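Local atomic coordinates of ferripyochelin binding protein (Salmonella enterica subsp. enterica serovar Typhimurium, PDB entry 3R3R), a protein that binds zinc and, as a member of the gamma-class carbonic anhydrase family, may act on a small substrate, though its own reaction is not established. Residues A[96-102]-A[113-119]; A[91-96]-A[109-113]; A[47-53]-A[68-74]; A[53-57]-A[80-86]. All coordinates share one frame; numbering follows the deposited sequence. Where two conformers were deposited one is given.

How the contacts relate
Going from the N terminus, contact 3 comes first: residues 68-74 come back beside 47-53 after one turn of the left-handed beta-helix. Contact 4 crosses it, because 53-57 continues directly from 47-53 and meets 80-86 beyond 68-74; the two share Asn53. Both are closed before contacts 1 and 2 begin. Those two cross in the same way: 91-96 pairs with 109-113 and 96-102 with 113-119, with Val96 and Ser113 common to both. Contacts 1 and 3 lie in one parallel sheet, where strands 68-70 and 97-99 are neighbours, and each brings one histidine to the zinc ion. Contact 4 belongs to the second sheet, and contact 2 runs from the third sheet into a corner.

Contact 1: residues A[96-102]-A[113-119]; sequences VMLHGCT and SIVLDGA. With ZN (zinc ion), chain B.
His99 and Asp117 make the polar side-chain contact: ND1 of His99 donates to OD2 of Asp117 over 2.8 Å. The carboxylate oxygen lies in the plane of the imidazole, but the two flat groups are turned 63° apart. CG of His99 stands roughly opposite its backbone N (chi1 -152°), carrying the ring toward the metal, and the turn about chi2 (-81°) points ND1 at Asp117 while NE2 binds the zinc ion at 2.0 Å. In the conformer given, OD2 also bonds Thr72 OG1, and this second-shell carboxylate would help fix the ring's rotation; it probably also makes the imidazole a stronger ligand.

The main chains pair in parallel, with Met97 N on Ser113 O, Val115 N on Met97 O and His99 N on Val115 O. Past the strands, Gly118 N reaches Gly100 O at 2.9 Å from above the carbonyl plane, and Thr102 N takes Ala119 O.

Apolar contacts fill the inner face. CD2 of Leu98 lies alongside CG2 of Val115 at 3.7 Å, and SG of Cys101 touches CG1 of Val115 at 3.6 Å.

Strand 97-99 sits between 68-70 and 114-115 in the sheet; Leu98 packs inward on Leu84 and Ile86 of strand 84-86, and Val115 meets Val133 of strand 132-133.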
loop_
_atom_site.group_PDB
_atom_site.type_symbol
_atom_site.label_atom_id
_atom_site.label_comp_id
_atom_site.label_asym_id
_atom_site.label_seq_id
_atom_site.Cartn_x
_atom_site.Cartn_y
_atom_site.Cartn_z
ATOM N N VAL A 96 3.352 -2.356 -7.827
ATOM C CA VAL A 96 3.035 -3.437 -6.905
ATOM C C VAL A 96 1.543 -3.761 -6.938
ATOM O O VAL A 96 0.701 -2.866 -7.108
ATOM C CB VAL A 96 3.529 -3.078 -5.483
ATOM C CG1 VAL A 96 2.887 -3.966 -4.428
ATOM C CG2 VAL A 96 5.043 -3.201 -5.445
ATOM N N MET A 97 1.231 -5.047 -6.812
ATOM C CA MET A 97 -0.135 -5.539 -6.701
ATOM C C MET A 97 -0.377 -5.980 -5.266
ATOM O O MET A 97 0.265 -6.941 -4.808
ATOM C CB MET A 97 -0.255 -6.765 -7.615
ATOM C CG MET A 97 -1.621 -7.432 -7.617
ATOM S SD MET A 97 -2.884 -6.435 -8.413
ATOM C CE MET A 97 -4.048 -6.202 -7.069
ATOM N N LEU A 98 -1.272 -5.294 -4.555
ATOM C CA LEU A 98 -1.637 -5.693 -3.182
ATOM C C LEU A 98 -3.085 -6.093 -3.184
ATOM O O LEU A 98 -3.931 -5.325 -3.660
ATOM C CB LEU A 98 -1.462 -4.533 -2.196
ATOM C CG LEU A 98 -0.039 -3.979 -2.036
ATOM C CD1 LEU A 98 -0.040 -2.851 -0.991
ATOM C CD2 LEU A 98 0.966 -5.058 -1.696
ATOM N N HIS A 99 -3.391 -7.263 -2.642
ATOM C CA HIS A 99 -4.765 -7.741 -2.666
ATOM C C HIS A 99 -5.117 -8.352 -1.319
ATOM O O HIS A 99 -4.628 -9.427 -0.980
ATOM C CB HIS A 99 -4.982 -8.781 -3.773
ATOM C CG HIS A 99 -6.390 -8.807 -4.295
ATOM N ND1 HIS A 99 -7.418 -9.471 -3.661
ATOM C CD2 HIS A 99 -6.948 -8.187 -5.363
ATOM C CE1 HIS A 99 -8.539 -9.275 -4.336
ATOM N NE2 HIS A 99 -8.279 -8.518 -5.388
ATOM N N GLY A 100 -5.962 -7.675 -0.542
ATOM C CA GLY A 100 -6.554 -8.270 0.642
ATOM C C GLY A 100 -5.587 -8.727 1.717
ATOM O O GLY A 100 -5.892 -9.650 2.467
ATOM N N CYS A 101 -4.444 -8.061 1.831
ATOM C CA CYS A 101 -3.393 -8.474 2.750
ATOM C C CYS A 101 -3.255 -7.481 3.906
ATOM O O CYS A 101 -3.924 -6.432 3.923
ATOM C CB CYS A 101 -2.073 -8.632 1.993
ATOM S SG CYS A 101 -1.566 -7.146 1.069
ATOM N N THR A 102 -2.405 -7.832 4.869
ATOM C CA THR A 102 -2.104 -6.960 5.996
ATOM C C THR A 102 -0.611 -6.703 6.004
ATOM O O THR A 102 0.188 -7.649 5.970
ATOM C CB THR A 102 -2.508 -7.629 7.316
ATOM O OG1 THR A 102 -3.908 -7.877 7.277
ATOM C CG2 THR A 102 -2.193 -6.743 8.534
ATOM N N SER A 113 6.230 -6.460 -7.197
ATOM C CA SER A 113 5.805 -7.599 -6.392
ATOM C C SER A 113 4.290 -7.746 -6.326
ATOM O O SER A 113 3.551 -6.825 -6.663
ATOM C CB SER A 113 6.350 -7.481 -4.966
ATOM O OG SER A 113 7.765 -7.559 -4.943
ATOM N N ILE A 114 3.858 -8.929 -5.884
ATOM C CA ILE A 114 2.452 -9.277 -5.715
ATOM C C ILE A 114 2.288 -9.824 -4.298
ATOM O O ILE A 114 3.042 -10.718 -3.899
ATOM C CB ILE A 114 2.020 -10.369 -6.726
ATOM C CG1 ILE A 114 2.241 -9.890 -8.168
ATOM C CG2 ILE A 114 0.567 -10.799 -6.447
ATOM C CD1 ILE A 114 2.111 -10.992 -9.211
ATOM N N VAL A 115 1.309 -9.305 -3.551
ATOM C CA VAL A 115 1.020 -9.794 -2.198
ATOM C C VAL A 115 -0.460 -10.142 -2.149
ATOM O O VAL A 115 -1.297 -9.280 -2.434
ATOM C CB VAL A 115 1.367 -8.742 -1.107
ATOM C CG1 VAL A 115 1.133 -9.343 0.279
ATOM C CG2 VAL A 115 2.809 -8.237 -1.265
ATOM N N LEU A 116 -0.774 -11.394 -1.806
ATOM C CA LEU A 116 -2.136 -11.905 -1.967
ATOM C C LEU A 116 -2.954 -11.986 -0.673
ATOM O O LEU A 116 -2.480 -11.679 0.421
ATOM C CB LEU A 116 -2.085 -13.262 -2.672
ATOM C CG LEU A 116 -1.432 -13.245 -4.061
ATOM C CD1 LEU A 116 -1.344 -14.678 -4.589
ATOM C CD2 LEU A 116 -2.207 -12.332 -5.030
ATOM N N ASP A 117 -4.198 -12.413 -0.823
ATOM C CA ASP A 117 -5.138 -12.269 0.277
ATOM C C ASP A 117 -4.766 -13.052 1.515
ATOM O O ASP A 117 -4.324 -14.205 1.456
ATOM C CB ASP A 117 -6.542 -12.654 -0.173
ATOM C CG ASP A 117 -6.923 -11.964 -1.434
ATOM O OD1 ASP A 117 -6.359 -12.346 -2.462
ATOM O OD2 ASP A 117 -7.726 -11.010 -1.393
ATOM N N GLY A 118 -4.963 -12.397 2.657
ATOM C CA GLY A 118 -4.694 -13.021 3.935
ATOM C C GLY A 118 -3.223 -13.086 4.292
ATOM O O GLY A 118 -2.876 -13.524 5.386
ATOM N N ALA A 119 -2.337 -12.680 3.389
ATOM C CA ALA A 119 -0.931 -12.611 3.773
ATOM C C ALA A 119 -0.776 -11.581 4.894
ATOM O O ALA A 119 -1.525 -10.595 4.954
ATOM C CB ALA A 119 -0.045 -12.245 2.578
HETATM ZN ZN ZN B . -9.551 -7.936 -6.840
HETATM O O HOH W 1 -4.160 -10.368 6.047
HETATM O O HOH W 2 -11.081 -9.180 -5.659
HETATM O O HOH W 3 -11.058 -8.635 -7.930
HETATM O O HOH W 4 -9.005 -10.117 -7.401
#

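Contact 2: residues A[91-96]-A[109-113]; sequences TVGHKV and VGMGS
Gly110 O has CG2 of Val96 resting 3.4 Å away, across from the neighbouring coil, and is gripped twice by Ser113, by its backbone N and by its OG at 2.8 Å, both from the same face of the carbonyl plane. The other branch of Val96, CG1, meets CG1 of Val109 at 3.9 Å. Each of these CG1 methyls is anti to its own backbone N (chi1 164° in Val96, -174° in Val109), and the two side chains meet at a slant.

Three backbone bonds join the segments: Val109 N to Thr91 O at 2.8 Å, Gly93 N to Val109 O, and Gly112 N to His94 O at 2.9 Å. On the outer side, CB of Met111 lies 3.3 Å from His94 O, and its SD stands at the edge of the His94 imidazole, 5.4 Å from the ring centroid. Asp65 holds ND1 of that ring. Water 5 donates to both Lys95 O and Ser113 O, adding a water bridge between the two segments.

Gly93-Val96 and Gly110-Ser113 are both type II turns, stacked one on the next. Such repeated corners, with valines pointing inward, are characteristic of the left-handed beta-helix built from hexapeptide repeats.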
loop_
_atom_site.group_PDB
_atom_site.type_symbol
_atom_site.label_atom_id
_atom_site.label_comp_id
_atom_site.label_asym_id
_atom_site.label_seq_id
_atom_site.Cartn_x
_atom_site.Cartn_y
_atom_site.Cartn_z
ATOM N N THR A 91 6.725 1.608 2.420
ATOM C CA THR A 91 7.062 1.918 1.043
ATOM C C THR A 91 6.523 0.826 0.141
ATOM O O THR A 91 7.037 -0.294 0.137
ATOM C CB THR A 91 8.599 2.050 0.906
ATOM O OG1 THR A 91 9.052 3.131 1.737
ATOM C CG2 THR A 91 9.017 2.335 -0.536
ATOM N N VAL A 92 5.437 1.131 -0.563
ATOM C CA VAL A 92 4.906 0.223 -1.574
ATOM C C VAL A 92 5.505 0.624 -2.921
ATOM O O VAL A 92 5.192 1.682 -3.459
ATOM C CB VAL A 92 3.356 0.224 -1.588
ATOM C CG1 VAL A 92 2.816 -0.636 -2.736
ATOM C CG2 VAL A 92 2.823 -0.243 -0.223
ATOM N N GLY A 93 6.383 -0.231 -3.440
ATOM C CA GLY A 93 7.146 0.086 -4.627
ATOM C C GLY A 93 6.321 0.237 -5.885
ATOM O O GLY A 93 5.131 -0.102 -5.940
ATOM N N HIS A 94 6.984 0.692 -6.940
ATOM C CA HIS A 94 6.292 0.915 -8.202
ATOM C C HIS A 94 5.653 -0.379 -8.683
ATOM O O HIS A 94 6.239 -1.461 -8.548
ATOM C CB HIS A 94 7.284 1.355 -9.294
ATOM C CG HIS A 94 8.230 2.454 -8.894
ATOM N ND1 HIS A 94 7.861 3.783 -8.871
ATOM C CD2 HIS A 94 9.552 2.427 -8.570
ATOM C CE1 HIS A 94 8.904 4.519 -8.512
ATOM N NE2 HIS A 94 9.942 3.718 -8.330
ATOM N N LYS A 95 4.488 -0.274 -9.309
ATOM C CA LYS A 95 3.893 -1.409 -10.010
ATOM C C LYS A 95 3.659 -2.602 -9.095
ATOM O O LYS A 95 3.714 -3.746 -9.546
ATOM C CB LYS A 95 4.725 -1.821 -11.230
ATOM C CG LYS A 95 4.624 -0.805 -12.369
ATOM C CD LYS A 95 5.486 -1.204 -13.579
ATOM C CE LYS A 95 4.955 -2.379 -14.323
ATOM N NZ LYS A 95 3.635 -2.016 -14.904
ATOM N N VAL A 96 3.352 -2.356 -7.827
ATOM C CA VAL A 96 3.035 -3.437 -6.905
ATOM C C VAL A 96 1.543 -3.761 -6.938
ATOM O O VAL A 96 0.701 -2.866 -7.108
ATOM C CB VAL A 96 3.529 -3.078 -5.483
ATOM C CG1 VAL A 96 2.887 -3.966 -4.428
ATOM C CG2 VAL A 96 5.043 -3.201 -5.445
ATOM N N VAL A 109 8.000 -2.953 0.133
ATOM C CA VAL A 109 7.538 -3.949 -0.827
ATOM C C VAL A 109 8.190 -3.632 -2.175
ATOM O O VAL A 109 7.863 -2.620 -2.808
ATOM C CB VAL A 109 6.011 -3.967 -0.979
ATOM C CG1 VAL A 109 5.581 -5.128 -1.899
ATOM C CG2 VAL A 109 5.313 -4.104 0.393
ATOM N N GLY A 110 9.139 -4.465 -2.587
ATOM C CA GLY A 110 9.904 -4.167 -3.788
ATOM C C GLY A 110 9.044 -4.057 -5.036
ATOM O O GLY A 110 8.046 -4.771 -5.195
ATOM N N MET A 111 9.456 -3.174 -5.933
ATOM C CA MET A 111 8.706 -2.883 -7.137
ATOM C C MET A 111 8.355 -4.160 -7.907
ATOM O O MET A 111 9.152 -5.105 -7.978
ATOM C CB MET A 111 9.499 -1.900 -8.027
ATOM C CG MET A 111 10.783 -2.452 -8.606
ATOM S SD MET A 111 11.783 -1.119 -9.346
ATOM C CE MET A 111 12.771 -0.639 -7.933
ATOM N N GLY A 112 7.158 -4.186 -8.479
ATOM C CA GLY A 112 6.735 -5.303 -9.297
ATOM C C GLY A 112 6.314 -6.545 -8.520
ATOM O O GLY A 112 6.077 -7.585 -9.118
ATOM N N SER A 113 6.230 -6.460 -7.197
ATOM C CA SER A 113 5.805 -7.599 -6.392
ATOM C C SER A 113 4.290 -7.746 -6.326
ATOM O O SER A 113 3.551 -6.825 -6.663
ATOM C CB SER A 113 6.350 -7.481 -4.966
ATOM O OG SER A 113 7.765 -7.559 -4.943
HETATM O O HOH W 5 2.972 -6.341 -9.499
#

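Contact 3: residues A[47-53]-A[68-74]; sequences VIRGDVN and VLHVTHK. With ZN (zinc ion), chain B.
Strands 47-50 and 68-70 run parallel, their axes 4.8 Å apart and 6° from aligned, with Leu69 N bonded to Val47 O and Arg49 N to Leu69 O. On the inner face Ile48 and Leu69 lie side by side, CG2 of Ile48 4.0 Å from CB of Leu69.

His70 occupies the metal-facing side. Its ND1 binds the zinc ion at 2.1 Å, while NE2 donates to the syn lone pair of Asp51 OD1 at 3.0 Å. The bond lies in the ring plane, with the carboxylate turned 73° to it. Over one face of the imidazole comes the Arg49 guanidinium, CZ 3.5 Å from NE2 of His70, the planes 33° apart. A bend at chi3 folds Arg49 back across the ring, where its NH2 forms a salt bridge with Asp51 OD2 at 2.8 Å. Asp51 thus joins both groups, orienting the ring, and also accepts Val52 N.

At the corner, Asn53 ND2 donates to Thr72 O at 3.0 Å, and CB of Val52 packs on CB of His73.

In this model the zinc ion is held by two histidines, His70 and His99 from the next coil, and three waters; metal-binding histidines on a beta-helix face are consistent with the gamma-class carbonic anhydrase family.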
loop_
_atom_site.group_PDB
_atom_site.type_symbol
_atom_site.label_atom_id
_atom_site.label_comp_id
_atom_site.label_asym_id
_atom_site.label_seq_id
_atom_site.Cartn_x
_atom_site.Cartn_y
_atom_site.Cartn_z
ATOM N N VAL A 47 -4.291 2.692 -8.852
ATOM C CA VAL A 47 -5.698 2.435 -8.530
ATOM C C VAL A 47 -5.806 1.886 -7.118
ATOM O O VAL A 47 -5.111 0.924 -6.776
ATOM C CB VAL A 47 -6.332 1.384 -9.463
ATOM C CG1 VAL A 47 -7.827 1.235 -9.153
ATOM C CG2 VAL A 47 -6.128 1.759 -10.933
ATOM N N ILE A 48 -6.675 2.480 -6.296
ATOM C CA ILE A 48 -6.993 1.930 -4.975
ATOM C C ILE A 48 -8.498 1.774 -4.950
ATOM O O ILE A 48 -9.214 2.772 -4.961
ATOM C CB ILE A 48 -6.534 2.826 -3.812
ATOM C CG1 ILE A 48 -5.069 3.243 -4.006
ATOM C CG2 ILE A 48 -6.735 2.082 -2.496
ATOM C CD1 ILE A 48 -4.499 4.135 -2.910
ATOM N N ARG A 49 -8.984 0.533 -4.945
ATOM C CA ARG A 49 -10.406 0.278 -5.101
ATOM C C ARG A 49 -10.962 -0.400 -3.852
ATOM O O ARG A 49 -10.797 -1.610 -3.667
ATOM C CB ARG A 49 -10.661 -0.528 -6.384
ATOM C CG ARG A 49 -12.139 -0.733 -6.699
ATOM C CD ARG A 49 -12.427 -0.916 -8.190
ATOM N NE ARG A 49 -11.788 -2.078 -8.823
ATOM C CZ ARG A 49 -12.288 -3.319 -8.854
ATOM N NH1 ARG A 49 -11.640 -4.284 -9.513
ATOM N NH2 ARG A 49 -13.442 -3.609 -8.249
ATOM N N GLY A 50 -11.557 0.399 -2.976
ATOM C CA GLY A 50 -12.126 -0.102 -1.734
ATOM C C GLY A 50 -13.632 -0.235 -1.839
ATOM O O GLY A 50 -14.369 0.382 -1.069
ATOM N N ASP A 51 -14.094 -1.024 -2.796
ATOM C CA ASP A 51 -15.531 -1.146 -3.006
ATOM C C ASP A 51 -16.176 -2.302 -2.252
ATOM O O ASP A 51 -17.015 -2.072 -1.391
ATOM C CB ASP A 51 -15.879 -1.170 -4.518
ATOM C CG ASP A 51 -15.035 -2.161 -5.347
ATOM O OD1 ASP A 51 -14.302 -3.004 -4.816
ATOM O OD2 ASP A 51 -15.151 -2.068 -6.576
ATOM N N VAL A 52 -15.731 -3.519 -2.510
ATOM C CA VAL A 52 -16.289 -4.703 -1.869
ATOM C C VAL A 52 -15.679 -4.952 -0.490
ATOM O O VAL A 52 -16.100 -5.832 0.230
ATOM C CB VAL A 52 -16.192 -5.947 -2.768
ATOM C CG1 VAL A 52 -16.907 -5.695 -4.061
ATOM C CG2 VAL A 52 -14.736 -6.326 -3.023
ATOM N N ASN A 53 -14.667 -4.166 -0.150
ATOM C CA ASN A 53 -14.107 -4.182 1.196
ATOM C C ASN A 53 -13.280 -2.909 1.369
ATOM O O ASN A 53 -13.064 -2.185 0.394
ATOM C CB ASN A 53 -13.284 -5.443 1.436
ATOM C CG ASN A 53 -13.509 -6.023 2.806
ATOM O OD1 ASN A 53 -13.559 -5.294 3.805
ATOM N ND2 ASN A 53 -13.635 -7.342 2.871
ATOM N N VAL A 68 -1.619 -1.310 -8.017
ATOM C CA VAL A 68 -3.049 -1.572 -7.911
ATOM C C VAL A 68 -3.310 -2.235 -6.575
ATOM O O VAL A 68 -2.640 -3.223 -6.234
ATOM C CB VAL A 68 -3.582 -2.460 -9.069
ATOM C CG1 VAL A 68 -5.055 -2.843 -8.819
ATOM C CG2 VAL A 68 -3.437 -1.731 -10.414
ATOM N N LEU A 69 -4.295 -1.695 -5.852
ATOM C CA LEU A 69 -4.674 -2.164 -4.523
ATOM C C LEU A 69 -6.147 -2.548 -4.562
ATOM O O LEU A 69 -7.001 -1.713 -4.905
ATOM C CB LEU A 69 -4.463 -1.040 -3.499
ATOM C CG LEU A 69 -3.043 -0.829 -2.952
ATOM C CD1 LEU A 69 -2.028 -0.499 -4.055
ATOM C CD2 LEU A 69 -3.051 0.265 -1.907
ATOM N N HIS A 70 -6.443 -3.805 -4.231
ATOM C CA HIS A 70 -7.827 -4.257 -4.171
ATOM C C HIS A 70 -7.995 -5.258 -3.016
ATOM O O HIS A 70 -7.082 -5.453 -2.208
ATOM C CB HIS A 70 -8.278 -4.807 -5.535
ATOM C CG HIS A 70 -9.765 -4.958 -5.670
ATOM N ND1 HIS A 70 -10.365 -6.095 -6.170
ATOM C CD2 HIS A 70 -10.775 -4.111 -5.349
ATOM C CE1 HIS A 70 -11.678 -5.937 -6.161
ATOM N NE2 HIS A 70 -11.952 -4.743 -5.670
ATOM N N VAL A 71 -9.190 -5.841 -2.934
ATOM C CA VAL A 71 -9.684 -6.519 -1.744
ATOM C C VAL A 71 -10.656 -7.619 -2.175
ATOM O O VAL A 71 -11.156 -7.595 -3.308
ATOM C CB VAL A 71 -10.443 -5.520 -0.839
ATOM C CG1 VAL A 71 -9.467 -4.553 -0.163
ATOM C CG2 VAL A 71 -11.530 -4.752 -1.626
ATOM N N THR A 72 -10.931 -8.573 -1.282
ATOM C CA THR A 72 -11.896 -9.631 -1.560
ATOM C C THR A 72 -13.210 -9.358 -0.829
ATOM O O THR A 72 -13.234 -8.932 0.337
ATOM C CB THR A 72 -11.308 -11.021 -1.196
ATOM O OG1 THR A 72 -10.255 -11.312 -2.124
ATOM C CG2 THR A 72 -12.348 -12.137 -1.309
ATOM N N HIS A 73 -14.304 -9.593 -1.539
ATOM C CA HIS A 73 -15.653 -9.350 -1.044
ATOM C C HIS A 73 -16.045 -10.274 0.098
ATOM O O HIS A 73 -15.418 -11.319 0.346
ATOM C CB HIS A 73 -16.643 -9.486 -2.210
ATOM C CG HIS A 73 -16.945 -10.902 -2.599
ATOM N ND1 HIS A 73 -16.044 -11.696 -3.279
ATOM C CD2 HIS A 73 -18.059 -11.654 -2.430
ATOM C CE1 HIS A 73 -16.589 -12.879 -3.504
ATOM N NE2 HIS A 73 -17.803 -12.884 -2.986
ATOM N N LYS A 74 -17.127 -9.888 0.764
ATOM C CA LYS A 74 -17.653 -10.603 1.917
ATOM C C LYS A 74 -18.702 -11.585 1.432
ATOM O O LYS A 74 -19.574 -11.227 0.636
ATOM C CB LYS A 74 -18.266 -9.593 2.884
ATOM C CG LYS A 74 -17.244 -8.614 3.416
ATOM C CD LYS A 74 -17.944 -7.400 4.020
ATOM C CE LYS A 74 -16.925 -6.362 4.483
ATOM N NZ LYS A 74 -17.558 -5.096 4.937
HETATM ZN ZN ZN B . -9.551 -7.936 -6.840
HETATM O O HOH W 6 -18.336 -7.319 0.131
HETATM O O HOH W 2 -11.081 -9.180 -5.659
HETATM O O HOH W 3 -11.058 -8.635 -7.930
HETATM O O HOH W 4 -9.005 -10.117 -7.401
#

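Contact 4: residues A[53-57]-A[80-86]; sequences NYVAI and HGNPLII
Tyr54 reaches along the 80-86 segment, and its ring lies over Pro83. CB carries the ring out between the backbone N and the carbonyl carbon (chi1 73°). CG is 4.2 Å from Pro83 CB, and the ring then slides over that carbon: CD2 comes nearer, and CE2 touches Pro83 CB at 3.5 Å. This is a CH-pi contact, with Pro83 CB 3.7 Å from the ring centroid and 18° off its normal. CE1 meets CG1 of Ile85 obliquely. At the tip, OH lies 3.5 Å from CD1 of Ile85; a link through water 8 to NE2 of His80 is doubtful.

Asn53 stands beside Pro83. Its ND2 donates in the amide plane to His80 O at 3.0 Å, while OD1 accepts Tyr54 N and water 7; that water also donates to His80 O.

Beyond them the strands pair regularly, Leu84 N on Tyr54 O, Ala56 N on Leu84 O, and Ile86 N on Ala56 O at 2.8 Å. Inside, CG1 of Val55 meets CD2 of Leu84 at 3.9 Å, and Ile57 lies beside Ile86.

The chemistry is divided: an aliphatic interior, a CH-pi pair of tyrosine and proline on the outward side of the strands, and an amide whose ND2 ties His80 O directly, while OD1 braces Tyr54 N and reaches the protruding loop through a water.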
loop_
_atom_site.group_PDB
_atom_site.type_symbol
_atom_site.label_atom_id
_atom_site.label_comp_id
_atom_site.label_asym_id
_atom_site.label_seq_id
_atom_site.Cartn_x
_atom_site.Cartn_y
_atom_site.Cartn_z
ATOM N N ASN A 53 -14.667 -4.166 -0.150
ATOM C CA ASN A 53 -14.107 -4.182 1.196
ATOM C C ASN A 53 -13.280 -2.909 1.369
ATOM O O ASN A 53 -13.064 -2.185 0.394
ATOM C CB ASN A 53 -13.284 -5.443 1.436
ATOM C CG ASN A 53 -13.509 -6.023 2.806
ATOM O OD1 ASN A 53 -13.559 -5.294 3.805
ATOM N ND2 ASN A 53 -13.635 -7.342 2.871
ATOM N N TYR A 54 -12.852 -2.614 2.595
ATOM C CA TYR A 54 -12.137 -1.366 2.835
ATOM C C TYR A 54 -10.636 -1.502 2.638
ATOM O O TYR A 54 -10.066 -2.612 2.677
ATOM C CB TYR A 54 -12.438 -0.802 4.230
ATOM C CG TYR A 54 -11.796 -1.533 5.383
ATOM C CD1 TYR A 54 -10.549 -1.153 5.848
ATOM C CD2 TYR A 54 -12.443 -2.591 6.023
ATOM C CE1 TYR A 54 -9.950 -1.794 6.910
ATOM C CE2 TYR A 54 -11.843 -3.255 7.104
ATOM C CZ TYR A 54 -10.588 -2.840 7.534
ATOM O OH TYR A 54 -9.955 -3.456 8.590
ATOM N N VAL A 55 -10.006 -0.342 2.436
ATOM C CA VAL A 55 -8.558 -0.193 2.362
ATOM C C VAL A 55 -8.159 0.867 3.384
ATOM O O VAL A 55 -8.709 1.968 3.370
ATOM C CB VAL A 55 -8.125 0.262 0.954
ATOM C CG1 VAL A 55 -6.617 0.453 0.919
ATOM C CG2 VAL A 55 -8.568 -0.748 -0.104
ATOM N N ALA A 56 -7.247 0.524 4.294
ATOM C CA ALA A 56 -6.764 1.476 5.304
ATOM C C ALA A 56 -5.264 1.609 5.151
ATOM O O ALA A 56 -4.553 0.598 5.161
ATOM C CB ALA A 56 -7.131 1.021 6.729
ATOM N N ILE A 57 -4.787 2.841 4.968
ATOM C CA ILE A 57 -3.370 3.097 4.741
ATOM C C ILE A 57 -2.862 4.063 5.804
ATOM O O ILE A 57 -3.370 5.170 5.929
ATOM C CB ILE A 57 -3.101 3.624 3.316
ATOM C CG1 ILE A 57 -3.706 2.669 2.272
ATOM C CG2 ILE A 57 -1.606 3.772 3.101
ATOM C CD1 ILE A 57 -3.444 3.051 0.816
ATOM N N HIS A 80 -15.921 -11.824 6.563
ATOM C CA HIS A 80 -15.108 -10.620 6.723
ATOM C C HIS A 80 -14.553 -10.166 5.377
ATOM O O HIS A 80 -14.049 -9.053 5.254
ATOM C CB HIS A 80 -13.924 -10.932 7.660
ATOM C CG HIS A 80 -13.130 -9.726 8.078
ATOM N ND1 HIS A 80 -11.788 -9.571 7.793
ATOM C CD2 HIS A 80 -13.494 -8.625 8.777
ATOM C CE1 HIS A 80 -11.365 -8.420 8.285
ATOM N NE2 HIS A 80 -12.382 -7.824 8.884
ATOM N N GLY A 81 -14.573 -11.068 4.396
ATOM C CA GLY A 81 -13.814 -10.847 3.176
ATOM C C GLY A 81 -12.333 -10.684 3.506
ATOM O O GLY A 81 -11.847 -11.176 4.527
ATOM N N ASN A 82 -11.601 -10.008 2.625
ATOM C CA ASN A 82 -10.192 -9.676 2.876
ATOM C C ASN A 82 -9.979 -8.208 2.584
ATOM O O ASN A 82 -9.796 -7.829 1.430
ATOM C CB ASN A 82 -9.238 -10.542 2.052
ATOM C CG ASN A 82 -9.396 -12.019 2.362
ATOM O OD1 ASN A 82 -8.749 -12.547 3.277
ATOM N ND2 ASN A 82 -10.242 -12.691 1.615
ATOM N N PRO A 83 -10.027 -7.372 3.629
ATOM C CA PRO A 83 -9.725 -5.954 3.432
ATOM C C PRO A 83 -8.215 -5.798 3.263
ATOM O O PRO A 83 -7.459 -6.759 3.443
ATOM C CB PRO A 83 -10.186 -5.316 4.752
ATOM C CG PRO A 83 -9.954 -6.415 5.769
ATOM C CD PRO A 83 -10.288 -7.705 5.045
ATOM N N LEU A 84 -7.788 -4.589 2.928
ATOM C CA LEU A 84 -6.379 -4.303 2.737
ATOM C C LEU A 84 -5.953 -3.327 3.817
ATOM O O LEU A 84 -6.471 -2.198 3.875
ATOM C CB LEU A 84 -6.172 -3.703 1.345
ATOM C CG LEU A 84 -4.746 -3.244 1.014
ATOM C CD1 LEU A 84 -3.716 -4.368 1.171
ATOM C CD2 LEU A 84 -4.735 -2.705 -0.413
ATOM N N ILE A 85 -5.021 -3.757 4.663
ATOM C CA ILE A 85 -4.603 -2.967 5.812
ATOM C C ILE A 85 -3.114 -2.742 5.686
ATOM O O ILE A 85 -2.360 -3.705 5.600
ATOM C CB ILE A 85 -4.903 -3.716 7.119
ATOM C CG1 ILE A 85 -6.416 -3.919 7.278
ATOM C CG2 ILE A 85 -4.314 -2.948 8.311
ATOM C CD1 ILE A 85 -6.823 -4.974 8.325
ATOM N N ILE A 86 -2.699 -1.479 5.650
ATOM C CA ILE A 86 -1.293 -1.133 5.470
ATOM C C ILE A 86 -0.916 -0.162 6.583
ATOM O O ILE A 86 -1.640 0.805 6.835
ATOM C CB ILE A 86 -1.037 -0.470 4.087
ATOM C CG1 ILE A 86 -1.520 -1.371 2.947
ATOM C CG2 ILE A 86 0.448 -0.074 3.912
ATOM C CD1 ILE A 86 -1.467 -0.697 1.594
HETATM O O HOH W 7 -13.638 -6.461 6.410
HETATM O O HOH W 8 -11.065 -5.295 9.859
#